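Local coordinates for protein O-methyltransferase, SAM-dependent (Legionella pneumophila subsp. pneumophila, PDB 3R3H) that probably transfers the methyl group of S-adenosylmethionine to a hydroxyl oxygen of an acceptor molecule that is not identified, at residues M37-M42 against T69-S74; Q50-L55 against L76-A81; K63-G68 against Q87-D92; P120-L125 against Y149-E154; F137-I142 against L165-N170. One frame throughout, in Å; residues are numbered along the deposited sequence.

Overall arrangement
Contacts 3 and 5 form the core: each pairs two parallel strands of the central sheet, with backbone hydrogen bonds and mostly apolar side chains, and strands 63-68 and 137-143 join them as direct neighbours. Contacts 2 and 4 are helix pairs whose centres lie about 22 Å apart. Contact 2 covers the side of Val-64, Glu-66, Phe-139 and Phe-141, near the second subunit; contact 4 covers the side of Leu-65, Leu-67 and Ile-142. Contact 1 packs loop 37-42 on the turn into helix 73-80, which contact 2 shares. Contacts 1 and 4 each have an exposed rim, at Met-42 and Asn-151. Glu-66 with Thr-90, in contact 3, is the one clear side-chain hydrogen bond across any contact.

Contact 1: M37-M42 against T69-S74; sequences MELANM and TFTGYS
Leu-39 and Met-42 make an apolar loop-on-loop contact with Thr-69, Phe-70 and Thr-71, at the C-terminal end of strand 63-68 in a Rossmann-like methyltransferase fold. The turn runs from the strand into helix 73-80, with Gly-72 at the N-cap position. Its sequence, from Glu-66 to Gly-72, matches the first signature motif of Rossmann-fold methyltransferases, the glycine-containing loop that generally lies against S-adenosylmethionine. Leu-39 divides its two methyls along this turn. CD2 rests on the carbonyl of Thr-69, 3.5 Å from its O, while CD1 lies 3.6 Å from Phe-70 O. Met-42, on the more exposed edge, crosses Thr-69 at about a right angle, but its modelled conformation is doubtful, with an eclipsed chi1 (-1°). No hydrogen bond links the two segments. Polar ties lead elsewhere: Phe-70 N is hydrogen-bonded to Asp-92, and Ser-74 OG, in the first turn of the helix, to Glu-66. The Leu-39 and Thr-71 side chains slide past each other in opposite directions; Thr-71 presents its methyl because CG2 is anti to the carbonyl carbon, and Leu-39 CD1 meets that Thr-71 CG2 at 3.8 Å.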
# COMPACT_ATOMS: atom_id res chain seq x y z
N MET A 37 15.68 23.53 1.25
CA MET A 37 14.42 24.20 1.58
C MET A 37 13.77 23.48 2.77
O MET A 37 13.78 22.25 2.84
CB MET A 37 13.51 24.12 0.34
CG MET A 37 12.68 25.36 0.01
SD MET A 37 12.20 25.35 -1.77
CE MET A 37 10.93 26.64 -1.83
N GLU A 38 13.22 24.25 3.71
CA GLU A 38 12.56 23.67 4.88
C GLU A 38 11.25 22.98 4.51
O GLU A 38 10.73 22.16 5.27
CB GLU A 38 12.32 24.76 5.94
CG GLU A 38 13.61 25.35 6.47
CD GLU A 38 14.57 24.28 6.96
OE1 GLU A 38 14.26 23.66 8.01
OE2 GLU A 38 15.61 24.05 6.31
N LEU A 39 10.74 23.32 3.33
CA LEU A 39 9.50 22.78 2.76
C LEU A 39 9.65 21.29 2.43
O LEU A 39 8.68 20.53 2.51
CB LEU A 39 9.13 23.54 1.48
CG LEU A 39 7.75 24.18 1.29
CD1 LEU A 39 7.64 24.63 -0.17
CD2 LEU A 39 6.62 23.20 1.62
N ALA A 40 10.86 20.89 2.05
CA ALA A 40 11.17 19.50 1.68
C ALA A 40 10.69 18.45 2.70
O ALA A 40 10.45 17.29 2.35
CB ALA A 40 12.67 19.36 1.44
N ASN A 41 10.56 18.87 3.96
CA ASN A 41 10.10 18.00 5.05
C ASN A 41 8.63 17.64 4.95
O ASN A 41 8.26 16.49 5.18
CB ASN A 41 10.37 18.64 6.41
CG ASN A 41 11.84 18.64 6.79
OD1 ASN A 41 12.51 17.60 6.77
ND2 ASN A 41 12.36 19.82 7.16
N MET A 42 7.78 18.62 4.61
CA MET A 42 6.35 18.36 4.48
C MET A 42 6.09 17.58 3.20
O MET A 42 4.96 17.16 2.91
CB MET A 42 5.54 19.67 4.43
CG MET A 42 6.34 20.96 4.57
SD MET A 42 6.18 21.74 6.19
CE MET A 42 4.77 22.80 5.97
N THR A 69 1.00 21.58 1.76
CA THR A 69 1.96 22.66 1.57
C THR A 69 3.02 21.95 0.72
O THR A 69 3.85 21.17 1.23
CB THR A 69 2.53 23.17 2.92
OG1 THR A 69 3.38 22.17 3.49
CG2 THR A 69 1.39 23.46 3.89
N PHE A 70 2.96 22.24 -0.58
CA PHE A 70 3.81 21.59 -1.57
C PHE A 70 4.94 22.34 -2.26
O PHE A 70 4.98 23.58 -2.32
CB PHE A 70 2.93 21.05 -2.68
CG PHE A 70 1.81 20.18 -2.20
CD1 PHE A 70 2.08 19.01 -1.49
CD2 PHE A 70 0.50 20.48 -2.55
CE1 PHE A 70 1.05 18.14 -1.14
CE2 PHE A 70 -0.55 19.62 -2.20
CZ PHE A 70 -0.27 18.45 -1.50
N THR A 71 5.85 21.52 -2.80
CA THR A 71 6.98 21.99 -3.60
C THR A 71 6.51 21.73 -5.05
O THR A 71 7.00 22.36 -6.00
CB THR A 71 8.28 21.17 -3.33
OG1 THR A 71 8.03 19.76 -3.47
CG2 THR A 71 8.84 21.49 -1.95
N GLY A 72 5.55 20.81 -5.20
CA GLY A 72 5.02 20.48 -6.50
C GLY A 72 5.53 19.14 -6.98
O GLY A 72 5.28 18.75 -8.12
N TYR A 73 6.21 18.43 -6.08
CA TYR A 73 6.79 17.11 -6.35
C TYR A 73 5.73 16.01 -6.43
O TYR A 73 5.71 15.22 -7.39
CB TYR A 73 7.82 16.76 -5.27
CG TYR A 73 8.48 15.40 -5.41
CD1 TYR A 73 7.81 14.23 -5.05
CD2 TYR A 73 9.77 15.29 -5.90
CE1 TYR A 73 8.42 12.97 -5.19
CE2 TYR A 73 10.39 14.04 -6.06
CZ TYR A 73 9.72 12.89 -5.70
OH TYR A 73 10.34 11.68 -5.88
N SER A 74 4.85 15.94 -5.43
CA SER A 74 3.80 14.92 -5.43
C SER A 74 2.79 15.14 -6.56
O SER A 74 2.19 14.19 -7.06
CB SER A 74 3.09 14.86 -4.06
OG SER A 74 2.79 16.15 -3.56

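Contact 2: Q50-L55 against L76-A81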
# COMPACT_ATOMS: atom_id res chain seq x y z
N GLN A 50 5.88 7.10 -5.25
CA GLN A 50 5.87 6.04 -6.22
C GLN A 50 4.78 5.03 -5.86
O GLN A 50 4.22 4.37 -6.74
CB GLN A 50 7.24 5.38 -6.27
CG GLN A 50 7.30 4.19 -7.21
CD GLN A 50 8.71 3.88 -7.67
OE1 GLN A 50 9.00 2.75 -8.10
NE2 GLN A 50 9.60 4.87 -7.59
N PHE A 51 4.47 4.93 -4.57
CA PHE A 51 3.43 4.03 -4.11
C PHE A 51 2.10 4.62 -4.54
O PHE A 51 1.21 3.88 -4.95
CB PHE A 51 3.46 3.89 -2.58
CG PHE A 51 2.29 3.12 -2.02
CD1 PHE A 51 1.46 3.68 -1.05
CD2 PHE A 51 1.99 1.83 -2.48
CE1 PHE A 51 0.35 2.98 -0.54
CE2 PHE A 51 0.88 1.13 -1.98
CZ PHE A 51 0.06 1.71 -1.01
N MET A 52 1.97 5.94 -4.43
CA MET A 52 0.75 6.64 -4.81
C MET A 52 0.53 6.64 -6.32
O MET A 52 -0.57 6.92 -6.82
CB MET A 52 0.78 8.09 -4.29
CG MET A 52 0.80 8.21 -2.75
SD MET A 52 0.48 9.89 -2.15
CE MET A 52 1.96 10.70 -2.68
N GLN A 53 1.60 6.33 -7.05
CA GLN A 53 1.54 6.24 -8.51
C GLN A 53 0.93 4.88 -8.83
O GLN A 53 0.13 4.73 -9.75
CB GLN A 53 2.94 6.30 -9.11
CG GLN A 53 3.57 7.67 -9.13
CD GLN A 53 4.84 7.67 -9.94
OE1 GLN A 53 5.10 8.61 -10.69
NE2 GLN A 53 5.64 6.62 -9.79
N MET A 54 1.36 3.88 -8.06
CA MET A 54 0.86 2.52 -8.19
C MET A 54 -0.66 2.64 -7.96
O MET A 54 -1.47 2.15 -8.76
CB MET A 54 1.50 1.64 -7.12
CG MET A 54 1.00 0.21 -7.07
SD MET A 54 1.97 -0.93 -8.01
CE MET A 54 1.16 -0.79 -9.57
N LEU A 55 -1.02 3.33 -6.88
CA LEU A 55 -2.42 3.51 -6.51
C LEU A 55 -3.26 4.12 -7.62
O LEU A 55 -4.42 3.71 -7.84
CB LEU A 55 -2.50 4.39 -5.26
CG LEU A 55 -1.81 3.80 -4.02
CD1 LEU A 55 -1.74 4.84 -2.92
CD2 LEU A 55 -2.54 2.56 -3.55
N LEU A 76 3.55 16.32 -9.52
CA LEU A 76 4.22 15.90 -10.73
C LEU A 76 4.16 14.38 -10.85
O LEU A 76 3.71 13.84 -11.87
CB LEU A 76 5.67 16.36 -10.69
CG LEU A 76 6.55 15.96 -11.89
CD1 LEU A 76 5.95 16.51 -13.18
CD2 LEU A 76 7.94 16.51 -11.66
N ALA A 77 4.63 13.72 -9.79
CA ALA A 77 4.63 12.25 -9.73
C ALA A 77 3.25 11.71 -10.06
O ALA A 77 3.13 10.74 -10.80
CB ALA A 77 5.06 11.77 -8.35
N MET A 78 2.22 12.34 -9.49
CA MET A 78 0.85 11.92 -9.72
C MET A 78 0.43 12.00 -11.19
O MET A 78 -0.17 11.05 -11.71
CB MET A 78 -0.11 12.76 -8.86
CG MET A 78 -0.41 12.14 -7.49
SD MET A 78 -1.45 13.12 -6.38
CE MET A 78 -0.46 13.07 -4.90
N SER A 79 0.75 13.11 -11.88
CA SER A 79 0.35 13.22 -13.29
C SER A 79 1.19 12.32 -14.18
O SER A 79 0.76 11.92 -15.26
CB SER A 79 0.41 14.67 -13.78
OG SER A 79 1.73 15.09 -14.04
N LEU A 80 2.40 11.99 -13.73
CA LEU A 80 3.28 11.12 -14.50
C LEU A 80 2.69 9.72 -14.59
O LEU A 80 2.94 8.99 -15.54
CB LEU A 80 4.66 11.02 -13.85
CG LEU A 80 5.61 12.19 -14.09
CD1 LEU A 80 6.86 11.98 -13.24
CD2 LEU A 80 5.99 12.26 -15.56
N ALA A 81 1.90 9.36 -13.58
CA ALA A 81 1.27 8.05 -13.52
C ALA A 81 -0.14 8.14 -14.08
O ALA A 81 -0.89 7.17 -14.05
CB ALA A 81 1.25 7.56 -12.09
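Met-52 and Gln-53 of helix 46-59 pack against Ala-77, Met-78 and Ala-81, along the second half of helix 73-80 and just beyond it; this is the connecting helix of a beta-alpha-beta unit in the Rossmann-like fold. The two helices run in roughly the same direction over one face of the sheet, with axes 8.9 Å apart and a crossing angle of -34°. The apolar contacts come in two groups. Nearer the sheet, Met-52 and Met-78 meet methyl to methyl, CE to CE, at 4.0 Å, their side chains crossing at a slant. The CB of Met-78 points away from helix 46-59, but its chain bends at chi3 and brings CE back to Met-52, passing over Val-64 and Glu-66 of strand 63-68. In the other group, Gln-53 CB lies 3.7 Å from Ala-81 CB, where the small alanine lets the backbones draw to a CA-CA distance of 5.3 Å. Packing against the backbone also falls to Gln-53: its aliphatic chain, extended beyond CG, lies over the carbonyl of Ala-77, with CG 3.5 Å from Ala-77 O. On the far side of helix 46-59, Phe-51 and Met-54 pack on Leu-208 and Gln-218 of the second subunit, so this helix lies between helix 73-80 and the dimer partner. The same Gln-53 CG touches the methyl of Ala-81 as well, at 3.8 Å from its CB.

Contact 3: K63-G68 against Q87-D92; sequences KVLELG and QVITCD
Leu-65 against Ile-89 and Glu-66 against Thr-90 carry the tight middle of a parallel strand pair, 63-68 beside 87-92, the two strands of a beta-alpha-beta crossover made through helix 73-80. The backbone bonds alternate: Val-64 N to Gln-87 O, Ile-89 N to Val-64 O at 2.9 Å, Glu-66 N to Ile-89 O, and Cys-91 N to Glu-66 O. On the face turned to helix 121-132, Leu-65 CD1 fits against Ile-89 CG2 at 3.6 Å and Cys-91 SG at 3.8 Å. On the face under helix 73-80, Glu-66 and Thr-90 lie side by side, pointing the same way. With chi1 at 52°, CG of Glu-66 sits between its backbone N and carbonyl carbon, and the extended chain beyond it brings OE2 to Thr-90 OG1. The hydroxyl donates to the anti lone pair of OE2 at 2.7 Å. At the start of the pair the side chains are looser and partly exposed: those of Lys-63 and Gln-87 run alongside each other, with nearest atoms Lys-63 CE and Gln-87 NE2, 4.1 Å apart. The backbone bonding slackens at the far end, where Gly-68 N to Cys-91 O is weak, at 3.2 Å; there Asp-92 OD2 turns to the backbone N of Asn-94 and of Phe-70. Acidic residues at this strand end generally meet the ribose of S-adenosylmethionine in related enzymes. The Glu-66 carboxylate is hydrogen-bonded to Thr-90 through OE2 and to Ser-74 through OE1, which limits its rotation and would help to offset its burial.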
# COMPACT_ATOMS: atom_id res chain seq x y z
N LYS A 63 -8.96 11.58 -12.72
CA LYS A 63 -8.91 12.84 -12.00
C LYS A 63 -8.43 12.62 -10.56
O LYS A 63 -8.96 11.78 -9.83
CB LYS A 63 -10.30 13.48 -12.02
CG LYS A 63 -10.32 14.98 -11.76
CD LYS A 63 -11.71 15.56 -12.03
CE LYS A 63 -11.76 17.06 -11.77
NZ LYS A 63 -13.07 17.68 -12.18
N VAL A 64 -7.41 13.37 -10.18
CA VAL A 64 -6.80 13.27 -8.85
C VAL A 64 -6.78 14.61 -8.13
O VAL A 64 -6.68 15.65 -8.75
CB VAL A 64 -5.37 12.73 -8.98
CG1 VAL A 64 -4.62 12.90 -7.66
CG2 VAL A 64 -5.41 11.27 -9.38
N LEU A 65 -6.88 14.56 -6.80
CA LEU A 65 -6.88 15.78 -6.00
C LEU A 65 -5.93 15.60 -4.81
O LEU A 65 -5.86 14.52 -4.22
CB LEU A 65 -8.29 16.06 -5.47
CG LEU A 65 -8.41 17.27 -4.54
CD1 LEU A 65 -8.44 18.51 -5.40
CD2 LEU A 65 -9.67 17.19 -3.69
N GLU A 66 -5.18 16.65 -4.49
CA GLU A 66 -4.29 16.60 -3.34
C GLU A 66 -4.33 17.95 -2.64
O GLU A 66 -4.69 18.96 -3.25
CB GLU A 66 -2.86 16.24 -3.75
CG GLU A 66 -2.27 17.06 -4.84
CD GLU A 66 -0.74 17.11 -4.76
OE1 GLU A 66 -0.14 16.09 -4.33
OE2 GLU A 66 -0.14 18.15 -5.13
N LEU A 67 -3.99 17.96 -1.35
CA LEU A 67 -4.00 19.18 -0.54
C LEU A 67 -2.77 19.17 0.33
O LEU A 67 -2.30 18.10 0.75
CB LEU A 67 -5.19 19.22 0.41
CG LEU A 67 -6.61 18.77 0.07
CD1 LEU A 67 -6.67 17.28 -0.26
CD2 LEU A 67 -7.45 19.04 1.31
N GLY A 68 -2.24 20.36 0.63
CA GLY A 68 -1.06 20.40 1.46
C GLY A 68 -0.20 21.60 1.20
O GLY A 68 -0.61 22.55 0.53
N GLN A 87 -6.01 14.27 -15.20
CA GLN A 87 -5.79 15.58 -14.62
C GLN A 87 -5.56 15.51 -13.11
O GLN A 87 -6.16 14.69 -12.42
CB GLN A 87 -7.01 16.44 -14.91
CG GLN A 87 -6.95 17.87 -14.47
CD GLN A 87 -8.33 18.50 -14.50
OE1 GLN A 87 -9.08 18.31 -15.45
NE2 GLN A 87 -8.67 19.23 -13.45
N VAL A 88 -4.67 16.36 -12.60
CA VAL A 88 -4.38 16.43 -11.17
C VAL A 88 -4.56 17.87 -10.67
O VAL A 88 -4.01 18.80 -11.23
CB VAL A 88 -2.94 15.89 -10.82
CG1 VAL A 88 -2.01 16.08 -11.98
CG2 VAL A 88 -2.40 16.59 -9.58
N ILE A 89 -5.36 18.03 -9.63
CA ILE A 89 -5.60 19.34 -9.04
C ILE A 89 -4.84 19.40 -7.72
O ILE A 89 -5.23 18.76 -6.74
CB ILE A 89 -7.10 19.56 -8.81
CG1 ILE A 89 -7.80 19.65 -10.16
CG2 ILE A 89 -7.32 20.82 -7.97
CD1 ILE A 89 -9.26 19.93 -10.07
N THR A 90 -3.74 20.14 -7.71
CA THR A 90 -2.91 20.30 -6.53
C THR A 90 -3.36 21.58 -5.82
O THR A 90 -3.52 22.62 -6.46
CB THR A 90 -1.40 20.36 -6.93
OG1 THR A 90 -0.60 20.70 -5.80
CG2 THR A 90 -1.19 21.42 -8.02
N CYS A 91 -3.62 21.49 -4.52
CA CYS A 91 -4.07 22.66 -3.76
C CYS A 91 -2.97 23.06 -2.81
O CYS A 91 -2.71 22.34 -1.85
CB CYS A 91 -5.34 22.32 -2.96
SG CYS A 91 -6.74 21.56 -3.92
N ASP A 92 -2.31 24.19 -3.09
CA ASP A 92 -1.23 24.64 -2.21
C ASP A 92 -1.67 25.76 -1.26
O ASP A 92 -1.87 26.91 -1.67
CB ASP A 92 -0.01 25.09 -3.02
CG ASP A 92 1.23 25.28 -2.14
OD1 ASP A 92 2.24 25.85 -2.60
OD2 ASP A 92 1.19 24.84 -0.97

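Contact 4: P120-L125 against Y149-E154; sequences PALDTL and YLNYYE
Tyr-152 reaches from helix 149-159 to Ala-121, Leu-122 and Leu-125 of helix 121-132, two helices that cover the same face of the Rossmann-like sheet. Their axes run nearly parallel, at 18°, but 10.8 Å apart, and the tyrosine bridges much of that distance. Its CB points neither at nor away from the partner helix; chi1 of -66° sets CG anti to the carbonyl carbon, and the ring then extends across. CD1 is first to touch, 3.9 Å from Leu-125 CD1. One bond further out, CE1 lies 3.6 Å from Leu-122 CD1, and both leucine side chains cross the tyrosine at about a right angle. CZ meets the methyl of Ala-121 at 3.7 Å, near the first turn of helix 121-132, where Pro-120 holds the N-cap position. At the tip, Tyr-152 OH lies 3.4 Å from that same Ala-121 CB and is hydrogen-bonded to Asp-145, which satisfies it within a largely apolar setting. Leu-67 of strand 63-68 and Ile-142 of strand 137-143 lie against the ring from the sheet. Towards solvent the packing thins to one further touch, since Leu-122 CD1 also rests on Asn-151 CB at 3.8 Å.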
# COMPACT_ATOMS: atom_id res chain seq x y z
N PRO A 120 -6.28 28.72 1.04
CA PRO A 120 -6.83 27.81 2.05
C PRO A 120 -7.59 26.64 1.43
O PRO A 120 -8.57 26.84 0.70
CB PRO A 120 -7.73 28.73 2.87
CG PRO A 120 -6.97 29.99 2.87
CD PRO A 120 -6.55 30.12 1.42
N ALA A 121 -7.12 25.43 1.73
CA ALA A 121 -7.71 24.20 1.21
C ALA A 121 -9.22 24.06 1.37
O ALA A 121 -9.91 23.54 0.49
CB ALA A 121 -7.00 23.01 1.83
N LEU A 122 -9.74 24.51 2.51
CA LEU A 122 -11.17 24.43 2.75
C LEU A 122 -11.98 25.11 1.63
O LEU A 122 -12.88 24.50 1.05
CB LEU A 122 -11.51 25.05 4.09
CG LEU A 122 -12.57 24.25 4.86
CD1 LEU A 122 -11.87 23.32 5.85
CD2 LEU A 122 -13.51 25.21 5.58
N ASP A 123 -11.64 26.36 1.33
CA ASP A 123 -12.33 27.12 0.28
C ASP A 123 -12.21 26.47 -1.08
O ASP A 123 -13.19 26.38 -1.82
CB ASP A 123 -11.79 28.55 0.18
CG ASP A 123 -11.91 29.31 1.47
OD1 ASP A 123 -11.06 29.09 2.36
OD2 ASP A 123 -12.86 30.12 1.59
N THR A 124 -11.00 26.04 -1.41
CA THR A 124 -10.76 25.40 -2.68
C THR A 124 -11.61 24.15 -2.85
O THR A 124 -12.08 23.86 -3.95
CB THR A 124 -9.27 25.03 -2.82
OG1 THR A 124 -8.46 26.21 -2.73
CG2 THR A 124 -9.02 24.35 -4.16
N LEU A 125 -11.83 23.41 -1.76
CA LEU A 125 -12.63 22.19 -1.82
C LEU A 125 -14.14 22.45 -1.94
O LEU A 125 -14.84 21.69 -2.61
CB LEU A 125 -12.36 21.30 -0.60
CG LEU A 125 -10.92 20.85 -0.32
CD1 LEU A 125 -10.96 19.69 0.66
CD2 LEU A 125 -10.20 20.43 -1.60
N TYR A 149 -8.46 18.58 9.48
CA TYR A 149 -8.46 17.19 9.04
C TYR A 149 -9.83 16.52 9.11
O TYR A 149 -10.12 15.61 8.34
CB TYR A 149 -7.42 16.42 9.87
CG TYR A 149 -6.15 16.08 9.09
CD1 TYR A 149 -5.62 16.95 8.13
CD2 TYR A 149 -5.48 14.87 9.32
CE1 TYR A 149 -4.46 16.62 7.41
CE2 TYR A 149 -4.33 14.53 8.62
CZ TYR A 149 -3.83 15.40 7.67
OH TYR A 149 -2.69 15.03 7.00
N LEU A 150 -10.69 16.97 10.03
CA LEU A 150 -12.03 16.40 10.15
C LEU A 150 -12.90 16.90 9.01
O LEU A 150 -13.71 16.17 8.42
CB LEU A 150 -12.65 16.78 11.49
CG LEU A 150 -12.99 15.61 12.43
CD1 LEU A 150 -14.01 14.67 11.75
CD2 LEU A 150 -11.71 14.85 12.78
N ASN A 151 -12.74 18.18 8.69
CA ASN A 151 -13.48 18.80 7.62
C ASN A 151 -13.04 18.21 6.29
O ASN A 151 -13.86 17.92 5.42
CB ASN A 151 -13.23 20.29 7.65
CG ASN A 151 -13.73 20.92 8.92
OD1 ASN A 151 -14.94 21.04 9.12
ND2 ASN A 151 -12.81 21.30 9.79
N TYR A 152 -11.72 18.03 6.16
CA TYR A 152 -11.15 17.49 4.93
C TYR A 152 -11.63 16.06 4.68
O TYR A 152 -11.97 15.71 3.54
CB TYR A 152 -9.61 17.56 4.99
CG TYR A 152 -9.05 18.97 5.01
CD1 TYR A 152 -9.72 20.03 4.38
CD2 TYR A 152 -7.85 19.25 5.68
CE1 TYR A 152 -9.22 21.33 4.42
CE2 TYR A 152 -7.34 20.55 5.73
CZ TYR A 152 -8.03 21.58 5.11
OH TYR A 152 -7.56 22.86 5.20
N TYR A 153 -11.67 15.25 5.73
CA TYR A 153 -12.11 13.86 5.61
C TYR A 153 -13.54 13.79 5.09
O TYR A 153 -13.84 13.06 4.15
CB TYR A 153 -12.03 13.17 6.98
CG TYR A 153 -12.52 11.73 6.98
CD1 TYR A 153 -11.98 10.79 6.10
CD2 TYR A 153 -13.48 11.30 7.90
CE1 TYR A 153 -12.38 9.45 6.14
CE2 TYR A 153 -13.89 9.97 7.95
CZ TYR A 153 -13.33 9.05 7.07
OH TYR A 153 -13.69 7.72 7.14
N GLU A 154 -14.41 14.56 5.72
CA GLU A 154 -15.82 14.60 5.33
C GLU A 154 -16.01 15.07 3.90
O GLU A 154 -16.76 14.46 3.14
CB GLU A 154 -16.59 15.52 6.28
CG GLU A 154 -16.69 14.96 7.68
CD GLU A 154 -17.43 13.63 7.71
OE1 GLU A 154 -18.50 13.52 7.07
OE2 GLU A 154 -16.94 12.70 8.39

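Contact 5: F137-I142 against L165-N170; sequences FDFIFI and LIAIDN
Phe-139 to Ile-142 pair with Leu-165 to Ile-168 as neighbouring parallel strands at the centre of the Rossmann-like sheet, joined in a beta-alpha-beta crossover through helix 149-159. Five backbone hydrogen bonds hold the pair; the first four are Leu-165 N to Asp-138 O at 2.8 Å, Ile-140 N to Leu-165 O, Ala-167 N to Ile-140 O, and Ile-142 N to Ala-167 O. Around them, the side chains sort by face. On one, the methyl of Ala-167 is shared by two rings, with CB 4.0 Å from both Phe-139 CE1 and Phe-141 CD1. Phe-141 continues alongside Asp-169, its CE1 4.1 Å from Asp-169 CB, with ring and carboxylate planes 41° apart. On the other face, Ile-142 CD1 reaches both Ile-168 CG1 at 3.9 Å and Ile-166 CG2 at 4.0 Å, since its CG1 stands anti to the carbonyl carbon (chi1 -51°). Further out, Ile-56 and Met-52 of helix 46-59 back the phenylalanines, while Tyr-149, Ala-156 and Leu-159 of helix 149-159 cover the isoleucines. Leu-165 also packs on Met-54 of the second subunit. At the strand ends, Asp-169 OD1 lies close to the carboxylate of Asp-143, with Asn-170 next in sequence; this arrangement resembles the two aspartates and asparagine that bind a divalent metal in related catechol-type O-methyltransferases. Asp-169 is held at this end by the fifth backbone bond, from its N to Ile-142 O at 3.0 Å.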
# COMPACT_ATOMS: atom_id res chain seq x y z
N PHE A 137 -13.28 12.86 -8.00
CA PHE A 137 -11.96 12.29 -7.90
C PHE A 137 -11.87 10.81 -7.61
O PHE A 137 -12.53 10.29 -6.72
CB PHE A 137 -11.17 13.09 -6.86
CG PHE A 137 -11.14 14.57 -7.14
CD1 PHE A 137 -10.33 15.07 -8.15
CD2 PHE A 137 -11.97 15.44 -6.44
CE1 PHE A 137 -10.34 16.42 -8.47
CE2 PHE A 137 -12.00 16.79 -6.75
CZ PHE A 137 -11.18 17.29 -7.77
N ASP A 138 -11.03 10.15 -8.39
CA ASP A 138 -10.80 8.72 -8.28
C ASP A 138 -9.76 8.49 -7.19
O ASP A 138 -9.69 7.42 -6.60
CB ASP A 138 -10.28 8.18 -9.61
CG ASP A 138 -11.30 8.34 -10.73
OD1 ASP A 138 -12.19 7.46 -10.83
OD2 ASP A 138 -11.21 9.34 -11.49
N PHE A 139 -8.95 9.51 -6.94
CA PHE A 139 -7.93 9.42 -5.91
C PHE A 139 -7.73 10.80 -5.26
O PHE A 139 -7.53 11.80 -5.93
CB PHE A 139 -6.60 8.92 -6.49
CG PHE A 139 -5.48 8.88 -5.48
CD1 PHE A 139 -5.51 7.99 -4.42
CD2 PHE A 139 -4.41 9.77 -5.57
CE1 PHE A 139 -4.51 8.00 -3.44
CE2 PHE A 139 -3.40 9.79 -4.60
CZ PHE A 139 -3.45 8.90 -3.53
N ILE A 140 -7.83 10.83 -3.93
CA ILE A 140 -7.67 12.05 -3.17
C ILE A 140 -6.57 11.81 -2.13
O ILE A 140 -6.55 10.78 -1.47
CB ILE A 140 -8.99 12.43 -2.48
CG1 ILE A 140 -10.08 12.62 -3.55
CG2 ILE A 140 -8.82 13.70 -1.65
CD1 ILE A 140 -11.44 12.95 -3.01
N PHE A 141 -5.64 12.76 -2.02
CA PHE A 141 -4.54 12.66 -1.07
C PHE A 141 -4.63 13.87 -0.14
O PHE A 141 -4.76 15.00 -0.60
CB PHE A 141 -3.21 12.64 -1.81
CG PHE A 141 -2.01 12.76 -0.91
CD1 PHE A 141 -1.84 11.89 0.17
CD2 PHE A 141 -1.05 13.73 -1.15
CE1 PHE A 141 -0.72 12.00 1.00
CE2 PHE A 141 0.07 13.85 -0.33
CZ PHE A 141 0.24 12.98 0.75
N ILE A 142 -4.54 13.64 1.17
CA ILE A 142 -4.65 14.73 2.15
C ILE A 142 -3.42 14.92 3.04
O ILE A 142 -3.03 14.02 3.79
CB ILE A 142 -5.88 14.52 3.06
CG1 ILE A 142 -7.12 14.27 2.18
CG2 ILE A 142 -6.07 15.73 3.94
CD1 ILE A 142 -8.37 13.89 2.95
N LEU A 165 -10.31 6.18 -4.18
CA LEU A 165 -9.62 5.97 -2.92
C LEU A 165 -9.13 7.28 -2.30
O LEU A 165 -8.89 8.24 -3.01
CB LEU A 165 -8.41 5.06 -3.14
CG LEU A 165 -7.56 4.74 -1.91
CD1 LEU A 165 -8.27 3.70 -1.05
CD2 LEU A 165 -6.22 4.21 -2.35
N ILE A 166 -9.00 7.31 -0.98
CA ILE A 166 -8.52 8.48 -0.24
C ILE A 166 -7.34 8.07 0.65
O ILE A 166 -7.38 7.06 1.34
CB ILE A 166 -9.61 9.09 0.68
CG1 ILE A 166 -10.83 9.49 -0.15
CG2 ILE A 166 -9.05 10.29 1.42
CD1 ILE A 166 -12.05 9.83 0.69
N ALA A 167 -6.28 8.88 0.61
CA ALA A 167 -5.08 8.64 1.41
C ALA A 167 -4.91 9.85 2.31
O ALA A 167 -5.08 10.99 1.85
CB ALA A 167 -3.86 8.49 0.50
N ILE A 168 -4.61 9.61 3.58
CA ILE A 168 -4.43 10.68 4.54
C ILE A 168 -3.09 10.48 5.23
O ILE A 168 -2.81 9.40 5.76
CB ILE A 168 -5.56 10.71 5.60
CG1 ILE A 168 -6.92 10.90 4.94
CG2 ILE A 168 -5.36 11.88 6.52
CD1 ILE A 168 -7.61 9.61 4.53
N ASP A 169 -2.25 11.51 5.23
CA ASP A 169 -0.92 11.41 5.82
C ASP A 169 -0.83 11.84 7.29
O ASP A 169 -1.75 12.49 7.81
CB ASP A 169 0.07 12.23 4.99
CG ASP A 169 1.51 11.75 5.13
OD1 ASP A 169 2.43 12.54 4.82
OD2 ASP A 169 1.72 10.57 5.55
N ASN A 170 0.29 11.48 7.92
CA ASN A 170 0.58 11.79 9.32
C ASN A 170 -0.46 11.26 10.31
O ASN A 170 -0.93 12.00 11.18
CB ASN A 170 0.72 13.31 9.53
CG ASN A 170 1.62 13.96 8.52
OD1 ASN A 170 1.14 14.58 7.57
ND2 ASN A 170 2.93 13.83 8.70